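PDB 4R9O: putative aldo/keto reductase from Salmonella enterica subsp. enterica serovar Typhimurium, which probably acts as an NADP-dependent oxidoreductase of the aldo/keto reductase family. Local coordinates for residues V84-I89 and L129-D134. Residues are numbered along the deposited sequence; the frame is centred on the assembly and turned at random.
Sequences VTKCGI and LIHRPD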
ATOM      1  N   VAL C  84       2.312 -13.227  35.166  1.00 26.84           N
ATOM      2  CA  VAL C  84       2.194 -12.031  34.353  1.00 25.91           C
ATOM      3  C   VAL C  84       0.746 -11.913  33.931  1.00 27.76           C
ATOM      4  O   VAL C  84       0.162 -12.882  33.443  1.00 27.01           O
ATOM      5  CB  VAL C  84       3.089 -12.082  33.095  1.00 24.55           C
ATOM      6  CG1 VAL C  84       2.925 -10.787  32.267  1.00 24.30           C
ATOM      7  CG2 VAL C  84       4.561 -12.313  33.455  1.00 29.88           C
ATOM      8  N   THR C  85       0.152 -10.740  34.121  1.00 28.61           N
ATOM      9  CA  THR C  85      -1.181 -10.526  33.584  1.00 27.61           C
ATOM     10  C   THR C  85      -1.304  -9.135  32.962  1.00 27.36           C
ATOM     11  O   THR C  85      -0.339  -8.361  32.951  1.00 27.92           O
ATOM     12  CB  THR C  85      -2.269 -10.741  34.657  1.00 28.33           C
ATOM     13  OG1 THR C  85      -3.554 -10.765  34.019  1.00 28.33           O
ATOM     14  CG2 THR C  85      -2.224  -9.651  35.721  1.00 30.52           C
ATOM     15  N   LYS C  86      -2.474  -8.840  32.402  1.00 27.33           N
ATOM     16  CA  LYS C  86      -2.653  -7.634  31.600  1.00 28.44           C
ATOM     17  C   LYS C  86      -4.019  -7.013  31.789  1.00 30.10           C
ATOM     18  O   LYS C  86      -4.954  -7.682  32.217  1.00 29.11           O
ATOM     19  CB  LYS C  86      -2.467  -7.923  30.103  1.00 27.21           C
ATOM     20  CG  LYS C  86      -1.427  -8.945  29.730  1.00 28.31           C
ATOM     21  CD  LYS C  86      -1.356  -9.062  28.211  1.00 30.94           C
ATOM     22  CE  LYS C  86      -0.501 -10.233  27.768  1.00 30.43           C
ATOM     23  NZ  LYS C  86      -1.101 -11.546  28.149  1.00 33.38           N
ATOM     24  N   CYS C  87      -4.122  -5.734  31.430  1.00 25.31           N
ATOM     25  CA  CYS C  87      -5.392  -5.027  31.363  1.00 26.57           C
ATOM     26  C   CYS C  87      -5.308  -3.959  30.271  1.00 29.91           C
ATOM     27  O   CYS C  87      -4.220  -3.666  29.771  1.00 30.14           O
ATOM     28  CB  CYS C  87      -5.746  -4.391  32.709  1.00 27.16           C
ATOM     29  SG  CYS C  87      -4.674  -3.025  33.213  1.00 35.70           S
ATOM     30  N   GLY C  88      -6.450  -3.387  29.897  1.00 26.84           N
ATOM     31  CA  GLY C  88      -6.475  -2.356  28.875  1.00 27.41           C
ATOM     32  C   GLY C  88      -7.503  -2.594  27.788  1.00 30.81           C
ATOM     33  O   GLY C  88      -7.960  -1.653  27.130  1.00 30.09           O
ATOM     34  N   ILE C  89      -7.901  -3.848  27.604  1.00 30.45           N
ATOM     35  CA  ILE C  89      -8.919  -4.145  26.602  1.00 30.18           C
ATOM     36  C   ILE C  89     -10.294  -4.370  27.249  1.00 30.51           C
ATOM     37  O   ILE C  89     -10.404  -4.939  28.339  1.00 29.98           O
ATOM     38  CB  ILE C  89      -8.512  -5.364  25.757  1.00 29.58           C
ATOM     39  CG1 ILE C  89      -7.149  -5.107  25.095  1.00 30.88           C
ATOM     40  CG2 ILE C  89      -9.567  -5.672  24.699  1.00 29.60           C
ATOM     41  CD1 ILE C  89      -6.613  -6.291  24.316  1.00 29.55           C
ATOM     42  N   LEU C 129       0.908  -5.838  32.584  1.00 25.05           N
ATOM     43  CA  LEU C 129       1.105  -5.218  31.275  1.00 24.00           C
ATOM     44  C   LEU C 129      -0.106  -4.391  30.824  1.00 24.17           C
ATOM     45  O   LEU C 129      -1.243  -4.732  31.124  1.00 26.75           O
ATOM     46  CB  LEU C 129       1.391  -6.286  30.215  1.00 24.74           C
ATOM     47  CG  LEU C 129       2.463  -7.355  30.432  1.00 27.06           C
ATOM     48  CD1 LEU C 129       2.556  -8.242  29.185  1.00 28.20           C
ATOM     49  CD2 LEU C 129       3.816  -6.732  30.769  1.00 24.26           C
ATOM     50  N   ILE C 130       0.148  -3.302  30.107  1.00 24.14           N
ATOM     51  CA  ILE C 130      -0.873  -2.687  29.270  1.00 23.67           C
ATOM     52  C   ILE C 130      -0.996  -3.547  28.010  1.00 23.73           C
ATOM     53  O   ILE C 130      -0.025  -3.726  27.256  1.00 22.74           O
ATOM     54  CB  ILE C 130      -0.530  -1.221  28.880  1.00 27.61           C
ATOM     55  CG1 ILE C 130      -0.115  -0.411  30.112  1.00 27.37           C
ATOM     56  CG2 ILE C 130      -1.721  -0.558  28.170  1.00 28.09           C
ATOM     57  CD1 ILE C 130      -1.265  -0.188  31.118  1.00 30.35           C
ATOM     58  N   HIS C 131      -2.194  -4.076  27.791  1.00 25.16           N
ATOM     59  CA  HIS C 131      -2.420  -5.123  26.799  1.00 26.91           C
ATOM     60  C   HIS C 131      -2.229  -4.625  25.368  1.00 27.94           C
ATOM     61  O   HIS C 131      -1.676  -5.327  24.508  1.00 26.50           O
ATOM     62  CB  HIS C 131      -3.831  -5.683  26.977  1.00 25.31           C
ATOM     63  CG  HIS C 131      -4.009  -7.087  26.474  1.00 24.77           C
ATOM     64  ND1 HIS C 131      -5.020  -7.907  26.917  1.00 24.44           N
ATOM     65  CD2 HIS C 131      -3.307  -7.802  25.560  1.00 24.67           C
ATOM     66  CE1 HIS C 131      -4.935  -9.078  26.304  1.00 26.52           C
ATOM     67  NE2 HIS C 131      -3.907  -9.039  25.475  1.00 27.17           N
ATOM     68  N   ARG C 132      -2.674  -3.399  25.127  1.00 27.49           N
ATOM     69  CA  ARG C 132      -2.591  -2.831  23.793  1.00 29.81           C
ATOM     70  C   ARG C 132      -2.443  -1.307  23.873  1.00 28.34           C
ATOM     71  O   ARG C 132      -2.912  -0.688  24.834  1.00 26.89           O
ATOM     72  CB  ARG C 132      -3.822  -3.236  22.965  1.00 33.63           C
ATOM     73  CG  ARG C 132      -3.417  -3.860  21.614  1.00 46.92           C
ATOM     74  CD  ARG C 132      -4.372  -4.902  21.044  1.00 49.24           C
ATOM     75  NE  ARG C 132      -3.723  -6.210  20.949  1.00 53.02           N
ATOM     76  CZ  ARG C 132      -4.308  -7.378  21.225  1.00 59.42           C
ATOM     77  NH1 ARG C 132      -5.587  -7.423  21.572  1.00 62.31           N
ATOM     78  NH2 ARG C 132      -3.623  -8.510  21.122  1.00 61.24           N
ATOM     79  N   PRO C 133      -1.771  -0.706  22.875  1.00 27.21           N
ATOM     80  CA  PRO C 133      -1.681   0.756  22.855  1.00 30.07           C
ATOM     81  C   PRO C 133      -3.047   1.376  22.572  1.00 33.18           C
ATOM     82  O   PRO C 133      -3.742   0.997  21.634  1.00 37.09           O
ATOM     83  CB  PRO C 133      -0.690   1.038  21.730  1.00 29.87           C
ATOM     84  CG  PRO C 133      -0.756  -0.145  20.845  1.00 30.84           C
ATOM     85  CD  PRO C 133      -1.024  -1.318  21.762  1.00 27.01           C
ATOM     86  N   ASP C 134      -3.415   2.323  23.419  1.00 28.79           N
ATOM     87  CA  ASP C 134      -4.709   2.970  23.387  1.00 28.40           C
ATOM     88  C   ASP C 134      -4.517   4.416  22.920  1.00 28.19           C
ATOM     89  O   ASP C 134      -3.777   5.162  23.544  1.00 29.39           O
ATOM     90  CB  ASP C 134      -5.315   2.876  24.788  1.00 27.74           C
ATOM     91  CG  ASP C 134      -6.562   3.714  24.973  1.00 31.13           C
ATOM     92  OD1 ASP C 134      -7.265   4.025  23.990  1.00 31.30           O
ATOM     93  OD2 ASP C 134      -6.854   4.023  26.147  1.00 31.98           O
TER
HETATM   94  O   HOH W   1      -6.784  -6.374  28.686  1.00 35.29           O
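Thr-85, Cys-87, Leu-129 and His-131 join two parallel strands through alternating backbone bonds: Leu-129 N gives to Thr-85 O, Cys-87 N to Leu-129 O at 3.1 Å with the donor almost in line with the carbonyl (C=O...N 171°), and His-131 N to Cys-87 O at 2.9 Å just past the strand end. On the face carrying Lys-86 and Leu-129, these two side chains run side by side, with Lys-86 CG 3.9 Å from Leu-129 CB. Val-84 CG1 packs against Leu-129 CG. The imidazole of His-131 is sandwiched between two aliphatic groups: Lys-86 CD lies over one face, 3.6 Å from the ring centroid, and Ile-89 CD1 over the opposite face at 3.5 Å, both CH-pi contacts. CG of His-131 is anti to its backbone N (chi1 -155°), which swings the ring into this slot. The ring's rotation is fixed at its edge, where a water hydrogen-bonds to His-131 ND1 (2.9 Å, in the ring plane) and accepts from Ile-89 N, while NE2 bonds to Glu-224 of a second subunit. Lys-86 stays extended until a final bend at chi4 (66°), and its NZ forms a salt bridge with Asp-53 and a hydrogen bond with Tyr-58, the likely proton donor. The two neighbouring strand ends thus contribute Lys-86 and His-131, which join Asp-53 and Tyr-58 in a cluster consistent with the family's Asp-Tyr-Lys-His tetrad at the C-terminal end of the TIM-barrel strands.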